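Side-chain contacts in MobB protein homolog (Geobacillus stearothermophilus, PDB 1XJC), which is of unknown function but, as a MobB homologue of the P-loop NTPase clan, probably binds GTP in molybdopterin guanine dinucleotide synthesis: residues 22-27 / 159-164; 149-152 / 156-159; 114-117 / 121-124; 83-88 / 103-108; 66-69 / 74-77. One frame throughout, in Å; residues are numbered along the deposited sequence.

Contact 1. Residues 22-27 / 159-164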
# COMPACT_ATOMS: atom_id res chain seq x y z
N GLU A 22 1.47 -8.30 -2.24
CA GLU A 22 2.46 -9.35 -2.45
C GLU A 22 3.23 -9.22 -3.75
O GLU A 22 4.46 -9.30 -3.77
CB GLU A 22 1.78 -10.73 -2.38
CG GLU A 22 1.79 -11.28 -0.96
CD GLU A 22 1.07 -12.62 -0.81
OE1 GLU A 22 1.17 -13.48 -1.72
OE2 GLU A 22 0.42 -12.81 0.25
N LYS A 23 2.50 -9.01 -4.84
CA LYS A 23 3.15 -8.90 -6.13
C LYS A 23 3.97 -7.63 -6.26
O LYS A 23 5.04 -7.64 -6.86
CB LYS A 23 2.10 -8.96 -7.25
CG LYS A 23 1.46 -10.33 -7.38
CD LYS A 23 0.37 -10.33 -8.44
CE LYS A 23 -0.33 -11.67 -8.48
NZ LYS A 23 0.67 -12.76 -8.75
N TRP A 24 3.47 -6.53 -5.71
CA TRP A 24 4.17 -5.26 -5.80
C TRP A 24 5.46 -5.34 -4.98
O TRP A 24 6.52 -4.96 -5.45
CB TRP A 24 3.28 -4.12 -5.29
CG TRP A 24 3.70 -2.75 -5.73
CD1 TRP A 24 4.87 -2.40 -6.36
CD2 TRP A 24 2.95 -1.54 -5.58
NE1 TRP A 24 4.88 -1.05 -6.61
CE2 TRP A 24 3.72 -0.50 -6.14
CE3 TRP A 24 1.70 -1.24 -5.02
CZ2 TRP A 24 3.27 0.83 -6.17
CZ3 TRP A 24 1.25 0.09 -5.04
CH2 TRP A 24 2.04 1.10 -5.61
N VAL A 25 5.37 -5.83 -3.74
CA VAL A 25 6.57 -5.97 -2.91
C VAL A 25 7.60 -6.86 -3.62
O VAL A 25 8.78 -6.52 -3.68
CB VAL A 25 6.24 -6.59 -1.49
CG1 VAL A 25 7.52 -7.07 -0.83
CG2 VAL A 25 5.55 -5.56 -0.59
N ALA A 26 7.16 -7.99 -4.18
CA ALA A 26 8.07 -8.91 -4.87
C ALA A 26 8.80 -8.27 -6.07
O ALA A 26 10.00 -8.48 -6.26
CB ALA A 26 7.29 -10.19 -5.36
N ALA A 27 8.08 -7.48 -6.86
CA ALA A 27 8.70 -6.83 -8.02
C ALA A 27 9.72 -5.82 -7.50
O ALA A 27 10.83 -5.72 -8.03
CB ALA A 27 7.64 -6.13 -8.88
N PRO A 159 4.06 -3.62 -13.75
CA PRO A 159 5.06 -2.79 -14.44
C PRO A 159 4.58 -1.33 -14.48
O PRO A 159 5.37 -0.38 -14.37
CB PRO A 159 5.14 -3.43 -15.83
CG PRO A 159 4.89 -4.88 -15.53
CD PRO A 159 3.71 -4.80 -14.57
N TRP A 160 3.27 -1.13 -14.62
CA TRP A 160 2.74 0.24 -14.65
C TRP A 160 3.03 0.96 -13.32
O TRP A 160 3.51 2.13 -13.29
CB TRP A 160 1.24 0.22 -14.90
CG TRP A 160 0.65 1.59 -15.08
CD1 TRP A 160 0.58 2.31 -16.24
CD2 TRP A 160 0.09 2.42 -14.06
NE1 TRP A 160 0.02 3.54 -16.01
CE2 TRP A 160 -0.29 3.63 -14.68
CE3 TRP A 160 -0.13 2.26 -12.69
CZ2 TRP A 160 -0.88 4.68 -13.96
CZ3 TRP A 160 -0.71 3.30 -11.98
CH2 TRP A 160 -1.08 4.50 -12.62
N LEU A 161 2.74 0.28 -12.22
CA LEU A 161 2.96 0.87 -10.90
C LEU A 161 4.45 1.12 -10.65
O LEU A 161 4.82 2.18 -10.16
CB LEU A 161 2.38 -0.03 -9.80
CG LEU A 161 0.86 -0.09 -9.75
CD1 LEU A 161 0.39 -1.17 -8.79
CD2 LEU A 161 0.34 1.28 -9.32
N MSE A 162 5.30 0.15 -10.98
CA MSE A 162 6.73 0.31 -10.78
C MSE A 162 7.21 1.57 -11.54
O MSE A 162 8.02 2.36 -11.03
CB MSE A 162 7.48 -0.94 -11.26
CG MSE A 162 7.21 -2.17 -10.39
SE MSE A 162 7.94 -1.95 -8.58
CE MSE A 162 9.78 -2.45 -8.97
N ASN A 163 6.69 1.76 -12.74
CA ASN A 163 7.07 2.92 -13.53
C ASN A 163 6.59 4.19 -12.83
O ASN A 163 7.31 5.20 -12.80
CB ASN A 163 6.49 2.85 -14.95
CG ASN A 163 6.88 4.06 -15.79
OD1 ASN A 163 8.06 4.30 -16.05
ND2 ASN A 163 5.88 4.84 -16.21
N GLU A 164 5.38 4.15 -12.25
CA GLU A 164 4.85 5.32 -11.55
C GLU A 164 5.74 5.68 -10.37
O GLU A 164 5.99 6.87 -10.11
CB GLU A 164 3.41 5.08 -11.06
CG GLU A 164 2.36 5.10 -12.16
CD GLU A 164 2.41 6.39 -12.98
OE1 GLU A 164 2.13 7.47 -12.42
OE2 GLU A 164 2.74 6.33 -14.19

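Contact 2. Residues 149-152 / 156-159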
# COMPACT_ATOMS: atom_id res chain seq x y z
N PHE A 149 -7.73 -1.40 -13.94
CA PHE A 149 -7.17 -2.68 -14.38
C PHE A 149 -7.97 -3.80 -13.70
O PHE A 149 -8.61 -3.62 -12.66
CB PHE A 149 -5.70 -2.86 -13.94
CG PHE A 149 -4.75 -1.78 -14.41
CD1 PHE A 149 -4.02 -1.93 -15.59
CD2 PHE A 149 -4.52 -0.64 -13.62
CE1 PHE A 149 -3.08 -0.98 -15.99
CE2 PHE A 149 -3.59 0.33 -14.00
CZ PHE A 149 -2.86 0.17 -15.18
N SER A 150 -7.90 -4.98 -14.30
CA SER A 150 -8.53 -6.14 -13.71
C SER A 150 -7.51 -6.67 -12.70
O SER A 150 -6.29 -6.61 -12.93
CB SER A 150 -8.76 -7.23 -14.77
OG SER A 150 -8.87 -8.51 -14.16
N LEU A 151 -8.00 -7.17 -11.57
CA LEU A 151 -7.14 -7.74 -10.54
C LEU A 151 -6.30 -8.90 -11.12
O LEU A 151 -5.19 -9.20 -10.65
CB LEU A 151 -8.01 -8.25 -9.38
CG LEU A 151 -7.24 -8.89 -8.22
CD1 LEU A 151 -6.33 -7.81 -7.59
CD2 LEU A 151 -8.24 -9.48 -7.19
N ALA A 152 -6.82 -9.55 -12.16
CA ALA A 152 -6.10 -10.66 -12.78
C ALA A 152 -4.97 -10.18 -13.70
O ALA A 152 -4.08 -10.95 -14.06
CB ALA A 152 -7.08 -11.53 -13.60
N GLU A 156 0.23 -6.40 -16.30
CA GLU A 156 0.15 -5.05 -16.77
C GLU A 156 0.20 -4.02 -15.64
O GLU A 156 0.94 -3.04 -15.73
CB GLU A 156 -1.13 -4.84 -17.57
CG GLU A 156 -1.20 -3.47 -18.17
CD GLU A 156 -1.72 -3.51 -19.58
OE1 GLU A 156 -2.94 -3.75 -19.77
OE2 GLU A 156 -0.90 -3.34 -20.51
N TYR A 157 -0.55 -4.24 -14.55
CA TYR A 157 -0.51 -3.20 -13.52
C TYR A 157 0.76 -3.11 -12.67
O TYR A 157 1.09 -2.03 -12.19
CB TYR A 157 -1.78 -3.22 -12.63
CG TYR A 157 -2.08 -4.46 -11.83
CD1 TYR A 157 -1.28 -4.83 -10.74
CD2 TYR A 157 -3.20 -5.24 -12.12
CE1 TYR A 157 -1.60 -5.95 -9.97
CE2 TYR A 157 -3.53 -6.35 -11.36
CZ TYR A 157 -2.73 -6.70 -10.28
OH TYR A 157 -3.07 -7.80 -9.52
N ILE A 158 1.50 -4.20 -12.52
CA ILE A 158 2.74 -4.16 -11.73
C ILE A 158 3.79 -3.32 -12.47
O ILE A 158 4.35 -2.39 -11.89
CB ILE A 158 3.26 -5.59 -11.44
CG1 ILE A 158 2.28 -6.30 -10.48
CG2 ILE A 158 4.66 -5.52 -10.83
CD1 ILE A 158 2.12 -5.61 -9.09
N PRO A 159 4.06 -3.62 -13.75
CA PRO A 159 5.06 -2.79 -14.44
C PRO A 159 4.58 -1.33 -14.48
O PRO A 159 5.37 -0.38 -14.37
CB PRO A 159 5.14 -3.43 -15.83
CG PRO A 159 4.89 -4.88 -15.53
CD PRO A 159 3.71 -4.80 -14.57

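Contact 3. Residues 114-117 / 121-124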
# COMPACT_ATOMS: atom_id res chain seq x y z
N VAL A 114 -6.65 2.03 -5.50
CA VAL A 114 -7.88 1.62 -4.86
C VAL A 114 -8.34 0.28 -5.45
O VAL A 114 -8.44 0.13 -6.68
CB VAL A 114 -8.99 2.69 -5.07
CG1 VAL A 114 -10.29 2.23 -4.39
CG2 VAL A 114 -8.53 4.05 -4.51
N LEU A 115 -8.60 -0.69 -4.58
CA LEU A 115 -9.08 -2.00 -5.00
C LEU A 115 -10.57 -2.07 -4.68
O LEU A 115 -11.01 -1.74 -3.57
CB LEU A 115 -8.32 -3.12 -4.27
CG LEU A 115 -6.93 -3.32 -4.89
CD1 LEU A 115 -5.88 -2.96 -3.89
CD2 LEU A 115 -6.77 -4.77 -5.36
N VAL A 116 -11.36 -2.48 -5.68
CA VAL A 116 -12.80 -2.54 -5.50
C VAL A 116 -13.39 -3.84 -6.01
O VAL A 116 -13.03 -4.32 -7.09
CB VAL A 116 -13.51 -1.34 -6.23
CG1 VAL A 116 -12.97 0.00 -5.69
CG2 VAL A 116 -13.28 -1.43 -7.72
N ARG A 117 -14.32 -4.41 -5.24
CA ARG A 117 -14.98 -5.65 -5.64
C ARG A 117 -16.20 -5.34 -6.49
O ARG A 117 -16.66 -6.17 -7.28
CB ARG A 117 -15.44 -6.42 -4.39
CG ARG A 117 -14.35 -6.67 -3.37
CD ARG A 117 -14.95 -7.05 -2.02
NE ARG A 117 -15.80 -5.97 -1.50
CZ ARG A 117 -16.31 -5.94 -0.26
NH1 ARG A 117 -16.06 -6.92 0.60
NH2 ARG A 117 -17.06 -4.91 0.11
N ASP A 121 -18.48 -0.67 -3.85
CA ASP A 121 -17.24 -0.37 -3.14
C ASP A 121 -16.67 0.95 -3.68
O ASP A 121 -16.20 1.79 -2.92
CB ASP A 121 -16.16 -1.43 -3.41
CG ASP A 121 -16.28 -2.65 -2.52
OD1 ASP A 121 -17.19 -2.74 -1.70
OD2 ASP A 121 -15.41 -3.55 -2.66
N TRP A 122 -16.68 1.09 -5.00
CA TRP A 122 -16.13 2.28 -5.66
C TRP A 122 -16.87 3.55 -5.29
O TRP A 122 -16.26 4.61 -5.16
CB TRP A 122 -16.16 2.10 -7.18
CG TRP A 122 -15.67 3.30 -7.96
CD1 TRP A 122 -16.35 3.98 -8.94
CD2 TRP A 122 -14.40 3.96 -7.82
NE1 TRP A 122 -15.58 5.01 -9.41
CE2 TRP A 122 -14.39 5.03 -8.74
CE3 TRP A 122 -13.28 3.75 -6.99
CZ2 TRP A 122 -13.29 5.90 -8.86
CZ3 TRP A 122 -12.19 4.62 -7.11
CH2 TRP A 122 -12.20 5.68 -8.04
N ALA A 123 -18.19 3.45 -5.14
CA ALA A 123 -19.00 4.60 -4.77
C ALA A 123 -18.56 5.17 -3.42
O ALA A 123 -18.55 6.38 -3.22
CB ALA A 123 -20.48 4.22 -4.72
N SER A 124 -18.18 4.30 -2.49
CA SER A 124 -17.77 4.81 -1.18
C SER A 124 -16.27 5.11 -1.07
O SER A 124 -15.85 5.70 -0.07
CB SER A 124 -18.16 3.83 -0.08
OG SER A 124 -17.37 2.66 -0.15
O HOH W 1 -12.87 -2.58 -1.85

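Contact 4. Residues 83-88 / 103-108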
# COMPACT_ATOMS: atom_id res chain seq x y z
N TRP A 83 -1.25 4.74 17.47
CA TRP A 83 -0.18 4.84 16.47
C TRP A 83 -0.71 5.47 15.18
O TRP A 83 -1.62 4.94 14.56
CB TRP A 83 0.40 3.47 16.14
CG TRP A 83 1.30 2.91 17.20
CD1 TRP A 83 0.99 1.94 18.11
CD2 TRP A 83 2.64 3.32 17.48
NE1 TRP A 83 2.06 1.71 18.94
CE2 TRP A 83 3.08 2.55 18.58
CE3 TRP A 83 3.50 4.26 16.92
CZ2 TRP A 83 4.36 2.70 19.13
CZ3 TRP A 83 4.78 4.40 17.46
CH2 TRP A 83 5.20 3.62 18.56
N ARG A 84 -0.14 6.59 14.77
CA ARG A 84 -0.56 7.19 13.51
C ARG A 84 0.42 6.72 12.43
O ARG A 84 1.56 6.38 12.75
CB ARG A 84 -0.53 8.72 13.61
CG ARG A 84 -1.54 9.28 14.59
CD ARG A 84 -1.25 10.74 14.90
NE ARG A 84 -2.18 11.25 15.90
CZ ARG A 84 -3.45 11.56 15.64
NH1 ARG A 84 -3.95 11.41 14.42
NH2 ARG A 84 -4.23 12.01 16.62
N LEU A 85 -0.01 6.71 11.17
CA LEU A 85 0.88 6.26 10.10
C LEU A 85 2.18 7.05 10.16
O LEU A 85 3.26 6.48 10.02
CB LEU A 85 0.24 6.42 8.71
CG LEU A 85 1.20 6.12 7.54
CD1 LEU A 85 1.61 4.63 7.57
CD2 LEU A 85 0.51 6.47 6.19
N ASP A 86 2.10 8.37 10.37
CA ASP A 86 3.33 9.15 10.45
C ASP A 86 4.27 8.69 11.56
O ASP A 86 5.48 8.81 11.41
CB ASP A 86 3.04 10.65 10.59
CG ASP A 86 2.77 11.31 9.24
OD1 ASP A 86 3.03 10.66 8.20
OD2 ASP A 86 2.32 12.48 9.22
N ASP A 87 3.74 8.16 12.66
CA ASP A 87 4.64 7.66 13.70
C ASP A 87 5.47 6.50 13.13
O ASP A 87 6.67 6.40 13.38
CB ASP A 87 3.88 7.14 14.91
CG ASP A 87 3.06 8.20 15.57
OD1 ASP A 87 3.54 9.35 15.71
OD2 ASP A 87 1.92 7.87 15.97
N VAL A 88 4.81 5.63 12.37
CA VAL A 88 5.50 4.49 11.79
C VAL A 88 6.50 4.94 10.73
O VAL A 88 7.65 4.50 10.73
CB VAL A 88 4.50 3.47 11.18
CG1 VAL A 88 5.19 2.15 10.94
CG2 VAL A 88 3.32 3.26 12.12
N GLU A 103 -0.86 -0.30 3.51
CA GLU A 103 -2.18 -0.87 3.32
C GLU A 103 -3.15 -0.25 4.33
O GLU A 103 -3.02 -0.46 5.54
CB GLU A 103 -2.11 -2.39 3.50
CG GLU A 103 -3.23 -3.14 2.80
CD GLU A 103 -3.26 -4.62 3.12
OE1 GLU A 103 -2.20 -5.27 3.16
OE2 GLU A 103 -4.37 -5.14 3.31
N GLY A 104 -4.10 0.54 3.85
CA GLY A 104 -5.06 1.18 4.74
C GLY A 104 -4.76 2.65 4.97
O GLY A 104 -4.14 3.30 4.12
N TYR A 105 -5.20 3.18 6.12
CA TYR A 105 -4.99 4.60 6.48
C TYR A 105 -5.55 5.47 5.35
O TYR A 105 -4.95 6.49 4.96
CB TYR A 105 -3.49 4.89 6.64
CG TYR A 105 -2.80 4.03 7.69
CD1 TYR A 105 -2.82 4.39 9.04
CD2 TYR A 105 -2.18 2.85 7.33
CE1 TYR A 105 -2.23 3.56 10.01
CE2 TYR A 105 -1.58 2.03 8.28
CZ TYR A 105 -1.61 2.39 9.61
OH TYR A 105 -1.04 1.53 10.53
N LYS A 106 -6.72 5.07 4.84
CA LYS A 106 -7.36 5.75 3.71
C LYS A 106 -7.51 7.26 3.79
O LYS A 106 -7.66 7.92 2.76
CB LYS A 106 -8.73 5.11 3.41
CG LYS A 106 -9.81 5.42 4.44
CD LYS A 106 -11.15 4.76 4.06
CE LYS A 106 -12.22 5.06 5.13
NZ LYS A 106 -13.56 4.45 4.83
N GLN A 107 -7.48 7.82 5.00
CA GLN A 107 -7.60 9.27 5.12
C GLN A 107 -6.27 9.96 4.80
O GLN A 107 -6.24 11.17 4.53
CB GLN A 107 -8.06 9.67 6.55
CG GLN A 107 -7.01 9.54 7.66
CD GLN A 107 -6.78 8.10 8.11
OE1 GLN A 107 -7.45 7.19 7.66
NE2 GLN A 107 -5.82 7.90 9.02
N GLU A 108 -5.16 9.22 4.82
CA GLU A 108 -3.87 9.84 4.52
C GLU A 108 -3.85 10.21 3.04
O GLU A 108 -4.61 9.64 2.25
CB GLU A 108 -2.71 8.90 4.87
CG GLU A 108 -2.60 8.63 6.35
CD GLU A 108 -2.40 9.91 7.13
OE1 GLU A 108 -1.37 10.58 6.95
OE2 GLU A 108 -3.29 10.27 7.93
O HOH W 2 0.98 9.74 6.46

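Contact 5. Residues 66-69 / 74-77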
# COMPACT_ATOMS: atom_id res chain seq x y z
N THR A 66 9.03 -4.40 23.80
CA THR A 66 9.80 -5.62 23.83
C THR A 66 10.53 -5.72 22.48
O THR A 66 10.03 -5.25 21.45
CB THR A 66 8.91 -6.87 24.03
OG1 THR A 66 8.02 -7.01 22.91
CG2 THR A 66 8.09 -6.73 25.31
N ALA A 67 11.71 -6.31 22.50
CA ALA A 67 12.49 -6.47 21.29
C ALA A 67 13.30 -7.75 21.38
O ALA A 67 13.91 -8.05 22.42
CB ALA A 67 13.44 -5.28 21.11
N VAL A 68 13.27 -8.51 20.30
CA VAL A 68 14.03 -9.74 20.21
C VAL A 68 14.88 -9.56 18.97
O VAL A 68 14.35 -9.24 17.90
CB VAL A 68 13.12 -10.97 20.02
CG1 VAL A 68 13.99 -12.22 19.88
CG2 VAL A 68 12.15 -11.09 21.18
N GLU A 69 16.19 -9.74 19.10
CA GLU A 69 17.10 -9.54 17.98
C GLU A 69 18.00 -10.74 17.70
O GLU A 69 18.47 -11.41 18.62
CB GLU A 69 17.97 -8.31 18.23
CG GLU A 69 18.77 -7.83 17.03
CD GLU A 69 19.91 -8.78 16.63
OE1 GLU A 69 20.70 -9.17 17.51
OE2 GLU A 69 20.01 -9.12 15.42
N LEU A 74 15.50 -7.55 13.66
CA LEU A 74 15.05 -7.01 14.94
C LEU A 74 13.53 -7.02 14.97
O LEU A 74 12.87 -6.43 14.12
CB LEU A 74 15.54 -5.58 15.14
CG LEU A 74 14.86 -4.75 16.26
CD1 LEU A 74 15.08 -5.38 17.63
CD2 LEU A 74 15.40 -3.34 16.25
N GLN A 75 12.98 -7.72 15.96
CA GLN A 75 11.54 -7.81 16.13
C GLN A 75 11.14 -6.93 17.31
O GLN A 75 11.67 -7.08 18.41
CB GLN A 75 11.14 -9.25 16.41
CG GLN A 75 9.71 -9.40 16.85
CD GLN A 75 9.36 -10.84 17.16
OE1 GLN A 75 9.49 -11.72 16.29
NE2 GLN A 75 8.91 -11.09 18.39
N LEU A 76 10.22 -6.00 17.06
CA LEU A 76 9.76 -5.06 18.07
C LEU A 76 8.24 -5.05 18.27
O LEU A 76 7.47 -5.19 17.30
CB LEU A 76 10.17 -3.64 17.67
CG LEU A 76 11.65 -3.22 17.61
CD1 LEU A 76 11.80 -1.94 16.78
CD2 LEU A 76 12.17 -2.98 19.01
N HIS A 77 7.84 -4.87 19.52
CA HIS A 77 6.43 -4.76 19.90
C HIS A 77 6.40 -3.50 20.77
O HIS A 77 6.95 -3.49 21.88
CB HIS A 77 5.97 -6.00 20.68
CG HIS A 77 5.72 -7.19 19.81
ND1 HIS A 77 4.55 -7.37 19.10
CD2 HIS A 77 6.52 -8.24 19.47
CE1 HIS A 77 4.63 -8.46 18.37
NE2 HIS A 77 5.82 -9.01 18.57
O HOH W 3 9.28 -8.64 20.60

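Contact 1. Residues 22-27 / 159-164
Trp24 lays one face of its indole against Leu161, while the selenium of Met162, a selenomethionine, comes up to the rim of the same ring. The CD1 methyl of Leu161 stands almost directly above the six-membered ring, 3.9 Å from its centroid and 9° off the normal, a CH-pi contact; on the same residue, CB lies 3.8 Å from CZ2 of Trp24. The leucine side chain crosses the indole at about a right angle. Met162 SE lies in the indole plane, 3.7 Å from Trp24 NE1, an edge-on Met-aromatic contact. NE1 has no hydrogen-bonding partner in the model although it is buried here. Bent at both chi2 and chi3, the Met162 chain turns back toward helix 17-30, where its CE methyl reaches Ala27 O at 3.6 Å. The small side chain of Ala27 faces the selenium. Beyond the pair of helices, Trp24 also packs on Leu99 and Leu101, and Leu161 shares Val113 with it. The axes of the two segments approach to 10.4 Å and cross at -57°, joined by apolar packing as the helices cover one side of the parallel sheet, the layered alpha/beta architecture of a P-loop NTPase fold.

Contact 2. Residues 149-152 / 156-159
Phe149 and Tyr157 form the close-packed centre of this contact, where the end of strand 148-150 meets the first turns of helix 154-166. The CB of Tyr157 sits over one face of the Phe149 ring, 3.8 Å from the centroid and 14° off the normal, a CH-pi contact in which the tyrosine offers its methylene and not its ring. Its CG lies between the backbone N and the carbonyl carbon (chi1 62°), and from there the phenol runs back along the chain leaving the strand. Ser150 O approaches the edge of that ring, 3.2 Å from Tyr157 CE2. At the far end the hydroxyl donates to Leu151 O over 2.8 Å, with the donor tilted 23° from the carbonyl plane, and the CD1 methyl of Leu151 lies 3.8 Å from the same OH. The phenol is therefore held at both ends, by the Phe149 ring at its root and by a main-chain carbonyl at its hydroxyl. Between strand and helix the chain makes an ST turn, in which Ser150 OG accepts from Ala152 N at 3.0 Å; the connection leads from an outermost strand of the parallel sheet into the last helix of the modelled chain. Tyr157 also packs on Thr19 and Leu20 of helix 17-30, and on Ile135 of the adjoining strand. The outer side is looser. There Glu156 brings only its CG to Phe149 CE1, at 3.8 Å, and its carboxylate belongs to an exposed residue, with the like charge of Asp153 close by.

Contact 3. Residues 114-117 / 121-124
The end of strand 112-116 and the start of helix 119-125 come together with the CA atoms of Val116 and Asp121 5.5 Å apart, close enough for the carboxylate of Asp121 to reach the backbone where the strand ends. Arg117 grips this carboxylate side-on: NE donates to Asp121 OD2 at 2.7 Å and NH2 to Asp121 OD1 at 2.8 Å, each bond using a syn lone pair. The guanidinium and carboxylate planes are nearly coplanar, 25° apart, and a bend at chi3 (-61°) brings the edge of the guanidinium alongside the carboxylate. OD2 is also met on its anti side by Arg117 N, 2.9 Å away, and it accepts a hydrogen bond from a water that also donates to Leu115 O. With an asparagine in place of Asp121, lacking the charge, Arg117 would probably be left without its ionic mate, and whichever of its donors faced the amide NH2 without an acceptor. Below this polar layer the contact is apolar. Val116 CG1 packs 4.0 Å from Trp122 CE3, and Val114 CG1 comes to the edge of the indole at CZ3, 4.1 Å away. Val116 also touches Val134 and Ala136 of the next strand in this beta-alpha-beta unit. Since Asp121 is buried, the salt bridge and the bonds converging on OD2 are likely to keep the carboxylate ionised and to fix the turn from strand to helix.

Contact 4. Residues 83-88 / 103-108
Leu85 lies over one face of the Tyr105 ring, with Leu85 CB 3.7 Å from Tyr105 CD1 and 4.0 Å from the centroid, 24° off the normal, a CH-pi contact displaced toward the rim. With the leucine CG anti to its main-chain nitrogen (chi1 174°), the branch continues across the ring, so that its CD1 comes within 4.2 Å of Tyr105 CE2. The other methyl, CD2, turns to the aliphatic part of Glu108 and meets its CG at 3.8 Å. With a serine in place of Tyr105 the flat surface under Leu85 is gone, and that side of the leucine would probably be left poorly packed. Tyr105 also meets the ring of His40 edge to face and, like Leu85, touches Val38 of strand 35-39.

Asp86 OD1 and Glu108 OE1 are 4.6 Å apart, and a water donates to both, at 2.8 Å and 2.5 Å respectively, which probably eases the repulsion between like charges. Tyr105 and Glu108 are brought onto the same leucine by a type I beta turn closed by Glu108 N to Tyr105 O, 2.7 Å. Arg84 holds the N-cap position of the helix, and its backbone N bonds to Asp87 OD2. The contact thus joins the N-terminal turn of helix 85-92 to the loop that follows strand 99-103, at the C-terminal end of a strand in the parallel sheet of a P-loop NTPase fold.

Contact 5. Residues 66-69 / 74-77
Thr66 and His77 face each other across the two strands with their side chains crossing at a slant, and the hydroxyl does the touching: OG1 lies 3.2 Å from His77 CB. It is put there by a chi1 of 63°, which places OG1 between the threonine N and carbonyl carbon and sends the CG2 methyl beside the nitrogen. On the same face Val68 stands across from Gln75, whose extended chain carries NE2 to the edge of the imidazole, near its plane. A water at that edge lies 3.1 Å from Thr66 OG1 and takes a weak hydrogen bond from Gln75 NE2, linking the two residues diagonally across the strands.

The opposite face is apolar around Ala67. Its methyl is approached by two leucines of the partner strand, by CD2 of Leu76 at 3.4 Å, tighter than usual for two carbons, and by CD1 of Leu74 at 3.8 Å. The latter methyl also reaches toward CB of Glu69, directly opposite.

Beneath the side chains, Thr66 and His77 form one hydrogen-bonded pair and Val68 and Gln75 another. Each has two N-H to O bonds, such as Gln75 N to Val68 O at 2.8 Å with an N-H...O angle of 168°. In the non-hydrogen-bonded positions between, CA-H groups point at carbonyls, as with Ala67 CA and Gln75 O, 3.1 Å apart. The strand segments run at 168° to one another, the regular ladder of a two-stranded antiparallel beta hairpin lying exposed at the surface.

In the fold
Contacts 1 and 2 share helix 154-166, their centres 9 Å apart, and touch where Ile158 packs on Lys23, Trp24 and Ala27 and where Trp160 meets Phe149. Contact 2 touches contact 3 through Leu151 CD1 and Leu115 CD2. Leu151 also borders a sequence resembling the Walker A P-loop, consistent with a nucleotide site near this end of the sheet, with Val114 of contact 3 near it. Contact 4, its nearest atoms about 6 Å from those of contact 3, sits across the chain's centre from contacts 1 and 2. Contact 5 is about 36 Å between centres from contacts 2 and 3 but about 7 Å between nearest atoms from contact 4, whose helix 85-92 follows strand 73-78.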